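Local coordinates for ribokinase RBSK (Mycobacterium tuberculosis, PDB 3GO6), which probably phosphorylates D-ribose at O-5 with ATP and a divalent cation, probably magnesium, yielding D-ribose 5-phosphate, at residues V124-G129 with Q150-V155; G56-N61 with A246-A251; S177-D182 with A203-S208; G77-D82 with Q87-L92. All blocks are in the same frame, centred on the assembly; numbering follows the deposited sequence.

Contact 1 (V124-G129 with Q150-V155). With RIB (alpha-D-ribofuranose), chain C.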
loop_
_atom_site.group_PDB
_atom_site.type_symbol
_atom_site.label_atom_id
_atom_site.label_comp_id
_atom_site.label_asym_id
_atom_site.label_seq_id
_atom_site.Cartn_x
_atom_site.Cartn_y
_atom_site.Cartn_z
ATOM N N VAL A 124 9.902 -5.113 2.385
ATOM C CA VAL A 124 9.508 -4.696 1.030
ATOM C C VAL A 124 8.671 -5.807 0.397
ATOM O O VAL A 124 9.072 -6.984 0.427
ATOM C CB VAL A 124 10.752 -4.370 0.161
ATOM C CG1 VAL A 124 10.371 -4.093 -1.330
ATOM C CG2 VAL A 124 11.525 -3.186 0.726
ATOM N N LEU A 125 7.516 -5.434 -0.164
ATOM C CA LEU A 125 6.646 -6.353 -0.874
ATOM C C LEU A 125 6.350 -5.761 -2.251
ATOM O O LEU A 125 5.887 -4.613 -2.341
ATOM C CB LEU A 125 5.314 -6.506 -0.119
ATOM C CG LEU A 125 4.188 -7.292 -0.782
ATOM C CD1 LEU A 125 4.585 -8.729 -1.002
ATOM C CD2 LEU A 125 2.883 -7.209 0.039
ATOM N N VAL A 126 6.553 -6.553 -3.306
ATOM C CA VAL A 126 6.517 -6.018 -4.681
ATOM C C VAL A 126 5.515 -6.791 -5.523
ATOM O O VAL A 126 5.557 -8.022 -5.571
ATOM C CB VAL A 126 7.901 -6.125 -5.380
ATOM C CG1 VAL A 126 7.832 -5.566 -6.814
ATOM C CG2 VAL A 126 8.996 -5.405 -4.562
ATOM N N ALA A 127 4.611 -6.072 -6.181
ATOM C CA ALA A 127 3.804 -6.678 -7.230
ATOM C C ALA A 127 4.469 -6.160 -8.505
ATOM O O ALA A 127 4.325 -4.976 -8.847
ATOM C CB ALA A 127 2.377 -6.209 -7.122
ATOM N N PRO A 128 5.248 -7.020 -9.184
ATOM C CA PRO A 128 6.119 -6.510 -10.231
ATOM C C PRO A 128 5.421 -5.882 -11.443
ATOM O O PRO A 128 6.038 -5.059 -12.116
ATOM C CB PRO A 128 6.965 -7.733 -10.630
ATOM C CG PRO A 128 6.175 -8.897 -10.231
ATOM C CD PRO A 128 5.401 -8.475 -9.000
ATOM N N GLY A 129 4.161 -6.224 -11.702
ATOM C CA GLY A 129 3.447 -5.620 -12.852
ATOM C C GLY A 129 4.246 -5.752 -14.152
ATOM O O GLY A 129 4.718 -6.850 -14.500
ATOM N N GLN A 150 19.167 -7.064 -11.202
ATOM C CA GLN A 150 18.552 -7.658 -10.000
ATOM C C GLN A 150 17.442 -8.575 -10.476
ATOM O O GLN A 150 17.271 -8.761 -11.681
ATOM C CB GLN A 150 17.975 -6.616 -9.003
ATOM C CG GLN A 150 18.680 -5.244 -9.010
ATOM C CD GLN A 150 18.342 -4.425 -10.272
ATOM O OE1 GLN A 150 17.257 -4.571 -10.837
ATOM N NE2 GLN A 150 19.270 -3.575 -10.708
ATOM N N LEU A 151 16.696 -9.149 -9.533
ATOM C CA LEU A 151 15.864 -10.297 -9.850
ATOM C C LEU A 151 14.354 -10.083 -9.727
ATOM O O LEU A 151 13.601 -11.066 -9.623
ATOM C CB LEU A 151 16.336 -11.526 -9.036
ATOM C CG LEU A 151 17.850 -11.834 -8.993
ATOM C CD1 LEU A 151 18.144 -13.053 -8.122
ATOM C CD2 LEU A 151 18.426 -12.036 -10.390
ATOM N N GLU A 152 13.888 -8.826 -9.766
ATOM C CA GLU A 152 12.432 -8.589 -9.842
ATOM C C GLU A 152 11.914 -8.750 -11.278
ATOM O O GLU A 152 10.734 -9.059 -11.497
ATOM C CB GLU A 152 12.039 -7.209 -9.299
ATOM C CG GLU A 152 12.475 -6.940 -7.835
ATOM C CD GLU A 152 11.988 -5.566 -7.327
ATOM O OE1 GLU A 152 11.478 -4.740 -8.143
ATOM O OE2 GLU A 152 12.080 -5.324 -6.108
ATOM N N ILE A 153 12.797 -8.525 -12.246
ATOM C CA ILE A 153 12.525 -8.826 -13.645
ATOM C C ILE A 153 12.747 -10.356 -13.854
ATOM O O ILE A 153 13.319 -11.017 -12.982
ATOM C CB ILE A 153 13.489 -8.019 -14.550
ATOM C CG1 ILE A 153 14.966 -8.347 -14.203
ATOM C CG2 ILE A 153 13.207 -6.511 -14.407
ATOM C CD1 ILE A 153 15.998 -7.841 -15.232
ATOM N N PRO A 154 12.305 -10.914 -15.003
ATOM C CA PRO A 154 12.566 -12.338 -15.270
ATOM C C PRO A 154 14.057 -12.671 -15.168
ATOM O O PRO A 154 14.893 -11.949 -15.718
ATOM C CB PRO A 154 12.076 -12.521 -16.713
ATOM C CG PRO A 154 10.975 -11.460 -16.859
ATOM C CD PRO A 154 11.542 -10.272 -16.102
ATOM N N VAL A 155 14.396 -13.749 -14.460
ATOM C CA VAL A 155 15.810 -14.132 -14.356
ATOM C C VAL A 155 16.411 -14.395 -15.747
ATOM O O VAL A 155 17.568 -14.070 -15.995
ATOM C CB VAL A 155 16.060 -15.307 -13.363
ATOM C CG1 VAL A 155 17.567 -15.589 -13.248
ATOM C CG2 VAL A 155 15.525 -14.942 -11.981
HETATM O O5 RIB C . 15.204 -1.830 -2.338
HETATM C C5 RIB C . 13.978 -1.077 -2.191
HETATM C C4 RIB C . 13.157 -1.203 -3.488
HETATM O O4 RIB C . 12.663 -2.555 -3.578
HETATM C C3 RIB C . 11.911 -0.335 -3.502
HETATM O O3 RIB C . 12.066 0.919 -4.212
HETATM C C2 RIB C . 10.842 -1.230 -4.102
HETATM O O2 RIB C . 10.307 -0.684 -5.314
HETATM C C1 RIB C . 11.457 -2.604 -4.321
HETATM O O1 RIB C . 11.794 -2.832 -5.696
#
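Val-126 on strand 122-127 and Glu-152 in the loop 150-155 meet beside a bound ribofuranose, which the neighbouring Val-124 also touches. Val-124 reaches the sugar through CG1, which lies 3.5 Å from C1 of the ribose. Two residues on, Val-126 points the same way and divides its two methyls: CG2 lies 3.5 Å from Glu-152 OE2 and also touches ribose C1, while CG1 faces Glu-152 OE1 at 4.0 Å. With CG1 anti to the backbone N (chi1 180°), both methyls face the carboxylate, and the two side chains meet at about a right angle. The strand belongs to the small four-stranded sheet that closes over the sugar as the lid of PfkB-family kinases; at Val-124 to Val-126 it pairs in parallel with a strand of the second subunit, so the sheet runs on through the dimer. Glu-152 is extended beyond CG, and its OE2 accepts a hydrogen bond of 2.5 Å from ribose O1. Its other oxygen, OE1, is held by Ser-27 and Asn-29, which would fix the rotation of the carboxylate. Further along, Pro-128 CB rests 4.1 Å from the backbone O of Glu-152.

Contact 2 (G56-N61 with A246-A251). With RIB (alpha-D-ribofuranose), chain C.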
loop_
_atom_site.group_PDB
_atom_site.type_symbol
_atom_site.label_atom_id
_atom_site.label_comp_id
_atom_site.label_asym_id
_atom_site.label_seq_id
_atom_site.Cartn_x
_atom_site.Cartn_y
_atom_site.Cartn_z
ATOM N N GLY A 56 10.247 4.431 -7.332
ATOM C CA GLY A 56 11.386 3.612 -6.895
ATOM C C GLY A 56 11.532 2.377 -7.751
ATOM O O GLY A 56 11.401 2.448 -8.976
ATOM N N GLY A 57 11.751 1.232 -7.106
ATOM C CA GLY A 57 12.114 0.004 -7.806
ATOM C C GLY A 57 13.610 -0.221 -7.680
ATOM O O GLY A 57 14.398 0.706 -7.878
ATOM N N LYS A 58 14.024 -1.450 -7.367
ATOM C CA LYS A 58 15.462 -1.754 -7.240
ATOM C C LYS A 58 16.302 -1.255 -8.419
ATOM O O LYS A 58 17.385 -0.701 -8.228
ATOM C CB LYS A 58 15.705 -3.264 -7.097
ATOM C CG LYS A 58 15.337 -3.816 -5.745
ATOM C CD LYS A 58 15.732 -5.306 -5.661
ATOM C CE LYS A 58 15.071 -5.961 -4.461
ATOM N NZ LYS A 58 15.089 -5.086 -3.210
ATOM N N GLY A 59 15.833 -1.460 -9.639
ATOM C CA GLY A 59 16.647 -1.098 -10.803
ATOM C C GLY A 59 16.750 0.419 -10.927
ATOM O O GLY A 59 17.844 0.975 -11.106
ATOM N N ALA A 60 15.605 1.086 -10.841
ATOM C CA ALA A 60 15.571 2.547 -10.897
ATOM C C ALA A 60 16.442 3.137 -9.778
ATOM O O ALA A 60 17.234 4.047 -10.026
ATOM C CB ALA A 60 14.130 3.027 -10.755
ATOM N N ASN A 61 16.284 2.631 -8.557
ATOM C CA ASN A 61 17.045 3.137 -7.400
ATOM C C ASN A 61 18.546 2.958 -7.600
ATOM O O ASN A 61 19.340 3.846 -7.255
ATOM C CB ASN A 61 16.666 2.399 -6.102
ATOM C CG ASN A 61 15.247 2.648 -5.662
ATOM O OD1 ASN A 61 14.588 3.568 -6.138
ATOM N ND2 ASN A 61 14.771 1.828 -4.719
ATOM N N ALA A 246 18.699 1.671 1.180
ATOM C CA ALA A 246 20.158 1.804 1.344
ATOM C C ALA A 246 20.937 0.732 0.592
ATOM O O ALA A 246 22.053 0.992 0.095
ATOM C CB ALA A 246 20.548 1.827 2.816
ATOM N N GLY A 247 20.368 -0.472 0.533
ATOM C CA GLY A 247 20.989 -1.565 -0.226
ATOM C C GLY A 247 21.110 -1.247 -1.710
ATOM O O GLY A 247 22.103 -1.578 -2.340
ATOM N N ASP A 248 20.088 -0.595 -2.279
ATOM C CA ASP A 248 20.133 -0.173 -3.694
ATOM C C ASP A 248 21.185 0.888 -3.894
ATOM O O ASP A 248 21.858 0.908 -4.915
ATOM C CB ASP A 248 18.772 0.378 -4.137
ATOM C CG ASP A 248 17.707 -0.698 -4.183
ATOM O OD1 ASP A 248 18.072 -1.880 -4.419
ATOM O OD2 ASP A 248 16.515 -0.372 -3.951
ATOM N N VAL A 249 21.320 1.785 -2.915
ATOM C CA VAL A 249 22.384 2.796 -2.954
ATOM C C VAL A 249 23.760 2.123 -2.940
ATOM O O VAL A 249 24.622 2.420 -3.771
ATOM C CB VAL A 249 22.255 3.848 -1.808
ATOM C CG1 VAL A 249 23.459 4.804 -1.837
ATOM C CG2 VAL A 249 20.947 4.668 -1.965
ATOM N N PHE A 250 23.964 1.197 -2.006
ATOM C CA PHE A 250 25.227 0.435 -1.962
ATOM C C PHE A 250 25.535 -0.175 -3.342
ATOM O O PHE A 250 26.647 -0.024 -3.856
ATOM C CB PHE A 250 25.137 -0.643 -0.868
ATOM C CG PHE A 250 26.376 -1.510 -0.751
ATOM C CD1 PHE A 250 27.298 -1.278 0.279
ATOM C CD2 PHE A 250 26.605 -2.561 -1.646
ATOM C CE1 PHE A 250 28.454 -2.074 0.405
ATOM C CE2 PHE A 250 27.756 -3.362 -1.542
ATOM C CZ PHE A 250 28.684 -3.114 -0.502
ATOM N N ALA A 251 24.543 -0.823 -3.960
ATOM C CA ALA A 251 24.756 -1.542 -5.226
ATOM C C ALA A 251 25.086 -0.591 -6.373
ATOM O O ALA A 251 26.008 -0.850 -7.168
ATOM C CB ALA A 251 23.537 -2.393 -5.569
HETATM O O5 RIB C . 15.204 -1.830 -2.338
HETATM C C5 RIB C . 13.978 -1.077 -2.191
HETATM C C4 RIB C . 13.157 -1.203 -3.488
HETATM O O4 RIB C . 12.663 -2.555 -3.578
HETATM C C3 RIB C . 11.911 -0.335 -3.502
HETATM O O3 RIB C . 12.066 0.919 -4.212
HETATM C C2 RIB C . 10.842 -1.230 -4.102
HETATM O O2 RIB C . 10.307 -0.684 -5.314
HETATM C C1 RIB C . 11.457 -2.604 -4.321
HETATM O O1 RIB C . 11.794 -2.832 -5.696
#
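Asn-61 and Asp-248 face each other from two helices, with their amide and carboxylate planes turned 50° apart. Asn-61 ND2 donates to Asp-248 OD2 over 2.9 Å, nearly straight at 171°; the acceptor lies in the amide plane, whereas the donor reaches OD2 on its anti side, 27° out of the carboxylate plane. The same ND2 donates to ribose O3, so one amide nitrogen orients both the sugar and the carboxylate. Asp-248 OD2 in turn accepts a bond of 2.5 Å from ribose O5, the hydroxyl that ribokinases phosphorylate, consistent with its predicted role as proton acceptor. Lys-58 crosses Asp-248 at about a right angle, bringing CG to 3.6 Å from Asp-248 OD1. The lysine chain bends at its last torsion, and its NZ makes a weak bond to ribose O5 but a hydrogen bond to Thr-45 of the second subunit. At the N-cap of helix 58-68, Gly-57 N donates to ribose O3 over 2.9 Å, and N of Lys-58, the first helical residue, to ribose O1. Helix 58-68 follows closely on strand 50-56 of the small sheet, while helix 246-257 packs through Phe-250 on strands 195-199 and 212-216 of the large sheet and on helix 265-282.

Contact 3 (S177-D182 with A203-S208)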
loop_
_atom_site.group_PDB
_atom_site.type_symbol
_atom_site.label_atom_id
_atom_site.label_comp_id
_atom_site.label_asym_id
_atom_site.label_seq_id
_atom_site.Cartn_x
_atom_site.Cartn_y
_atom_site.Cartn_z
ATOM N N SER A 177 18.594 -10.303 -5.404
ATOM C CA SER A 177 17.433 -9.960 -4.604
ATOM C C SER A 177 16.269 -9.707 -5.576
ATOM O O SER A 177 16.463 -9.028 -6.584
ATOM C CB SER A 177 17.749 -8.700 -3.786
ATOM O OG SER A 177 16.686 -8.319 -2.931
ATOM N N PRO A 178 15.077 -10.276 -5.307
ATOM C CA PRO A 178 14.739 -11.138 -4.172
ATOM C C PRO A 178 15.309 -12.534 -4.358
ATOM O O PRO A 178 15.670 -12.901 -5.479
ATOM C CB PRO A 178 13.219 -11.233 -4.223
ATOM C CG PRO A 178 12.775 -10.369 -5.365
ATOM C CD PRO A 178 13.930 -10.074 -6.210
ATOM N N ALA A 179 15.378 -13.284 -3.258
ATOM C CA ALA A 179 15.748 -14.705 -3.266
ATOM C C ALA A 179 14.604 -15.572 -3.816
ATOM O O ALA A 179 13.494 -15.079 -4.032
ATOM C CB ALA A 179 16.113 -15.141 -1.840
ATOM N N GLY A 180 14.870 -16.857 -4.054
ATOM C CA GLY A 180 13.822 -17.804 -4.449
ATOM C C GLY A 180 13.314 -17.726 -5.875
ATOM O O GLY A 180 12.257 -18.269 -6.191
ATOM N N GLN A 181 14.054 -17.078 -6.760
ATOM C CA GLN A 181 13.634 -17.001 -8.153
ATOM C C GLN A 181 13.918 -18.309 -8.937
ATOM O O GLN A 181 14.286 -19.330 -8.330
ATOM C CB GLN A 181 14.206 -15.743 -8.818
ATOM C CG GLN A 181 13.684 -14.426 -8.181
ATOM C CD GLN A 181 12.183 -14.442 -7.945
ATOM O OE1 GLN A 181 11.714 -14.601 -6.806
ATOM N NE2 GLN A 181 11.419 -14.278 -9.017
ATOM N N ASP A 182 13.701 -18.279 -10.256
ATOM C CA ASP A 182 13.801 -19.474 -11.127
ATOM C C ASP A 182 15.180 -20.133 -11.006
ATOM O O ASP A 182 16.168 -19.609 -11.534
ATOM C CB ASP A 182 13.510 -19.100 -12.587
ATOM C CG ASP A 182 13.486 -20.325 -13.524
ATOM O OD1 ASP A 182 12.425 -21.000 -13.619
ATOM O OD2 ASP A 182 14.526 -20.600 -14.168
ATOM N N ALA A 203 22.395 -14.216 0.123
ATOM C CA ALA A 203 23.647 -14.887 -0.259
ATOM C C ALA A 203 23.549 -16.415 -0.098
ATOM O O ALA A 203 24.052 -17.171 -0.953
ATOM C CB ALA A 203 24.840 -14.323 0.521
ATOM N N ASN A 204 22.890 -16.856 0.977
ATOM C CA ASN A 204 22.644 -18.286 1.232
ATOM C C ASN A 204 21.844 -18.948 0.105
ATOM O O ASN A 204 22.080 -20.101 -0.217
ATOM C CB ASN A 204 21.866 -18.496 2.542
ATOM C CG ASN A 204 22.682 -18.172 3.782
ATOM O OD1 ASN A 204 23.920 -18.157 3.745
ATOM N ND2 ASN A 204 21.986 -17.925 4.907
ATOM N N ASP A 205 20.890 -18.214 -0.477
ATOM C CA ASP A 205 20.031 -18.748 -1.519
ATOM C C ASP A 205 20.682 -18.820 -2.896
ATOM O O ASP A 205 20.222 -19.574 -3.751
ATOM C CB ASP A 205 18.722 -17.951 -1.617
ATOM C CG ASP A 205 17.643 -18.697 -2.391
ATOM O OD1 ASP A 205 17.168 -19.747 -1.892
ATOM O OD2 ASP A 205 17.264 -18.246 -3.501
ATOM N N TRP A 206 21.724 -18.032 -3.119
ATOM C CA TRP A 206 22.372 -17.941 -4.426
ATOM C C TRP A 206 23.094 -19.267 -4.775
ATOM O O TRP A 206 23.761 -19.838 -3.917
ATOM C CB TRP A 206 23.356 -16.781 -4.421
ATOM C CG TRP A 206 23.955 -16.432 -5.756
ATOM C CD1 TRP A 206 25.258 -16.562 -6.124
ATOM C CD2 TRP A 206 23.273 -15.851 -6.883
ATOM N NE1 TRP A 206 25.430 -16.121 -7.427
ATOM C CE2 TRP A 206 24.227 -15.677 -7.907
ATOM C CE3 TRP A 206 21.948 -15.473 -7.125
ATOM C CZ2 TRP A 206 23.902 -15.126 -9.153
ATOM C CZ3 TRP A 206 21.622 -14.938 -8.372
ATOM C CH2 TRP A 206 22.592 -14.764 -9.365
ATOM N N PRO A 207 22.941 -19.757 -6.018
ATOM C CA PRO A 207 23.431 -21.115 -6.387
ATOM C C PRO A 207 24.927 -21.439 -6.197
ATOM O O PRO A 207 25.249 -22.531 -5.706
ATOM C CB PRO A 207 23.031 -21.242 -7.860
ATOM C CG PRO A 207 21.842 -20.297 -7.998
ATOM C CD PRO A 207 22.247 -19.117 -7.154
ATOM N N SER A 208 25.826 -20.546 -6.600
ATOM C CA SER A 208 27.263 -20.850 -6.587
ATOM C C SER A 208 28.024 -19.538 -6.527
ATOM O O SER A 208 27.515 -18.530 -7.026
ATOM C CB SER A 208 27.664 -21.631 -7.852
ATOM O OG SER A 208 27.465 -20.864 -9.040
#
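The polar part of this contact is a single hydrogen bond from the backbone N of Gly-180 to Asp-205 OD2, 2.8 Å long with an angle of 161° at the hydrogen. The donor comes from above the carboxylate, 51° out of its plane. Asp-205 CG stands anti to the backbone N (chi1 -163°), which carries the carboxylate from the end of helix 200-205 across to the loop 177-182. OD2 also forms a salt bridge with Arg-183, just beyond that loop, and this second partner would be expected to stabilise the negative charge. The two segments belong to the Rossmann-like alpha/beta part of the ribokinase fold: the loop links strand 171-175 to helix 183-192, and helix 200-205 follows strand 195-199, the next strand of the central sheet. Van der Waals contacts are few. The methyl of Ala-179 makes the apolar one, 3.8 Å from Asp-205 CB, and lies 3.7 Å from Asp-205 OD2, alongside the hydrogen bond. Gly-180 takes a positive phi as the loop turns, and its CA comes within 3.6 Å of Asp-205 OD2. Away from Asp-205 the loop, which has a cis peptide before Pro-178, meets the second subunit: Pro-178 and Gln-181 pack on its Leu-47, and Ser-177 on its Thr-45.

Contact 4 (G77-D82 with Q87-L92)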
loop_
_atom_site.group_PDB
_atom_site.type_symbol
_atom_site.label_atom_id
_atom_site.label_comp_id
_atom_site.label_asym_id
_atom_site.label_seq_id
_atom_site.Cartn_x
_atom_site.Cartn_y
_atom_site.Cartn_z
ATOM N N GLY A 77 14.390 -1.233 -18.683
ATOM C CA GLY A 77 13.321 -1.747 -17.832
ATOM C C GLY A 77 11.983 -1.551 -18.541
ATOM O O GLY A 77 11.911 -0.880 -19.589
ATOM N N ALA A 78 10.935 -2.157 -17.983
ATOM C CA ALA A 78 9.602 -2.114 -18.585
ATOM C C ALA A 78 8.693 -1.261 -17.739
ATOM O O ALA A 78 8.536 -1.522 -16.546
ATOM C CB ALA A 78 9.040 -3.513 -18.708
ATOM N N PHE A 79 8.123 -0.222 -18.352
ATOM C CA PHE A 79 7.122 0.614 -17.711
ATOM C C PHE A 79 5.761 0.062 -18.140
ATOM O O PHE A 79 5.661 -0.540 -19.211
ATOM C CB PHE A 79 7.230 2.068 -18.190
ATOM C CG PHE A 79 8.493 2.757 -17.774
ATOM C CD1 PHE A 79 8.589 3.357 -16.523
ATOM C CD2 PHE A 79 9.590 2.808 -18.635
ATOM C CE1 PHE A 79 9.764 4.002 -16.122
ATOM C CE2 PHE A 79 10.772 3.452 -18.243
ATOM C CZ PHE A 79 10.859 4.043 -16.975
ATOM N N GLY A 80 4.732 0.257 -17.321
ATOM C CA GLY A 80 3.355 -0.049 -17.729
ATOM C C GLY A 80 2.839 1.054 -18.639
ATOM O O GLY A 80 3.536 2.062 -18.844
ATOM N N ASP A 81 1.640 0.878 -19.194
ATOM C CA ASP A 81 1.092 1.889 -20.108
ATOM C C ASP A 81 0.066 2.735 -19.351
ATOM O O ASP A 81 -1.055 2.965 -19.804
ATOM C CB ASP A 81 0.553 1.232 -21.412
ATOM C CG ASP A 81 -0.688 0.367 -21.191
ATOM O OD1 ASP A 81 -0.952 -0.054 -20.037
ATOM O OD2 ASP A 81 -1.418 0.106 -22.190
ATOM N N ASP A 82 0.475 3.191 -18.168
ATOM C CA ASP A 82 -0.439 3.820 -17.218
ATOM C C ASP A 82 0.074 5.187 -16.762
ATOM O O ASP A 82 1.216 5.546 -17.063
ATOM C CB ASP A 82 -0.692 2.874 -16.024
ATOM C CG ASP A 82 0.586 2.486 -15.253
ATOM O OD1 ASP A 82 1.717 2.931 -15.576
ATOM O OD2 ASP A 82 0.433 1.714 -14.292
ATOM N N GLN A 87 5.274 9.476 -14.208
ATOM C CA GLN A 87 5.968 9.902 -13.004
ATOM C C GLN A 87 7.277 9.114 -12.789
ATOM O O GLN A 87 8.300 9.682 -12.382
ATOM C CB GLN A 87 4.995 9.759 -11.823
ATOM C CG GLN A 87 5.486 10.326 -10.503
ATOM C CD GLN A 87 4.439 10.260 -9.388
ATOM O OE1 GLN A 87 3.252 10.014 -9.641
ATOM N NE2 GLN A 87 4.884 10.490 -8.145
ATOM N N LEU A 88 7.245 7.812 -13.077
ATOM C CA LEU A 88 8.430 6.956 -12.957
ATOM C C LEU A 88 9.523 7.357 -13.955
ATOM O O LEU A 88 10.707 7.452 -13.595
ATOM C CB LEU A 88 8.057 5.469 -13.155
ATOM C CG LEU A 88 7.084 4.899 -12.121
ATOM C CD1 LEU A 88 6.733 3.455 -12.515
ATOM C CD2 LEU A 88 7.748 4.971 -10.737
ATOM N N ARG A 89 9.128 7.588 -15.202
ATOM C CA ARG A 89 10.059 8.049 -16.236
ATOM C C ARG A 89 10.670 9.412 -15.891
ATOM O O ARG A 89 11.858 9.632 -16.078
ATOM C CB ARG A 89 9.335 8.180 -17.589
ATOM C CG ARG A 89 9.012 6.885 -18.291
ATOM C CD ARG A 89 7.924 7.134 -19.391
ATOM N NE ARG A 89 7.546 5.886 -20.082
ATOM C CZ ARG A 89 8.335 5.305 -20.967
ATOM N NH1 ARG A 89 9.504 5.870 -21.239
ATOM N NH2 ARG A 89 7.973 4.175 -21.572
ATOM N N ALA A 90 9.842 10.335 -15.432
ATOM C CA ALA A 90 10.309 11.683 -15.118
ATOM C C ALA A 90 11.313 11.638 -13.951
ATOM O O ALA A 90 12.289 12.388 -13.938
ATOM C CB ALA A 90 9.133 12.574 -14.781
ATOM N N HIS A 91 11.075 10.757 -12.978
ATOM C CA HIS A 91 12.016 10.572 -11.844
ATOM C C HIS A 91 13.411 10.193 -12.356
ATOM O O HIS A 91 14.428 10.764 -11.906
ATOM C CB HIS A 91 11.474 9.517 -10.838
ATOM C CG HIS A 91 12.469 9.083 -9.793
ATOM N ND1 HIS A 91 12.967 9.935 -8.829
ATOM C CD2 HIS A 91 13.030 7.874 -9.547
ATOM C CE1 HIS A 91 13.801 9.273 -8.041
ATOM N NE2 HIS A 91 13.848 8.017 -8.449
ATOM N N LEU A 92 13.463 9.253 -13.296
ATOM C CA LEU A 92 14.725 8.817 -13.897
ATOM C C LEU A 92 15.394 9.920 -14.732
ATOM O O LEU A 92 16.590 10.199 -14.558
ATOM C CB LEU A 92 14.528 7.531 -14.700
ATOM C CG LEU A 92 14.316 6.301 -13.788
ATOM C CD1 LEU A 92 13.691 5.138 -14.538
ATOM C CD2 LEU A 92 15.636 5.875 -13.133
HETATM O O HOH W 1 4.960 3.895 -20.331
#
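Phe-79, on the short strand 78-79, and Leu-88, on helix 83-94, approach most closely in the backbone, their CA atoms 8.0 Å apart, so the contact is made by side chains. The Phe-79 ring lies between the two backbones. Arg-89 lies over one face of it: CG sits above the ring centre in a CH-pi contact, 3.7 Å from the centroid and 13° off the normal. Extended from CG to NE, the arginine then carries its guanidinium back across the ring, where it stacks with centres 4.3 Å apart and planes inclined by 28°; Phe-79 CD2 lies under the middle of the guanidinium. At the ring edge, Leu-88 CB meets Phe-79 CE1 at 3.7 Å, and Leu-92 CD1 meets Phe-79 CZ at 3.9 Å. A water in the guanidinium plane donates to Gly-80 O over 2.8 Å and accepts from Arg-89 NH2 over 3.3 Å, tying the arginine to the backbone next to Phe-79; NH2 also has a weak bond to Thr-104. Strand 78-79 pairs in parallel with strand 103-104, and helix 83-94 is the crossover of this beta-alpha-beta unit. The helix leans through Leu-92 on helix 58-68, and through Leu-88 on Pro-55 of strand 50-56 and Met-30 of strand 29-35.

Contacts 1 and 2, with centres 13 Å apart, share the ribose and touch through Glu-152 and Lys-58, so the small sheet, the loop after strand 146-149 and helices 58-68 and 246-257 converge on one substrate pocket. Contact 2 joins the most distant parts of the chain, and the other three lie between its segments in the order 4, 1, 3. Contact 3 adjoins contact 1, where Leu-151 N probably bonds to Ser-177 O, and both reach the second subunit. Contact 4 packs behind helix 58-68 through Leu-92 and Ala-60, about 27 Å between centres from contact 3. The ribose pocket thus lies where the small sheet meets the large alpha/beta part, close to the dimer interface.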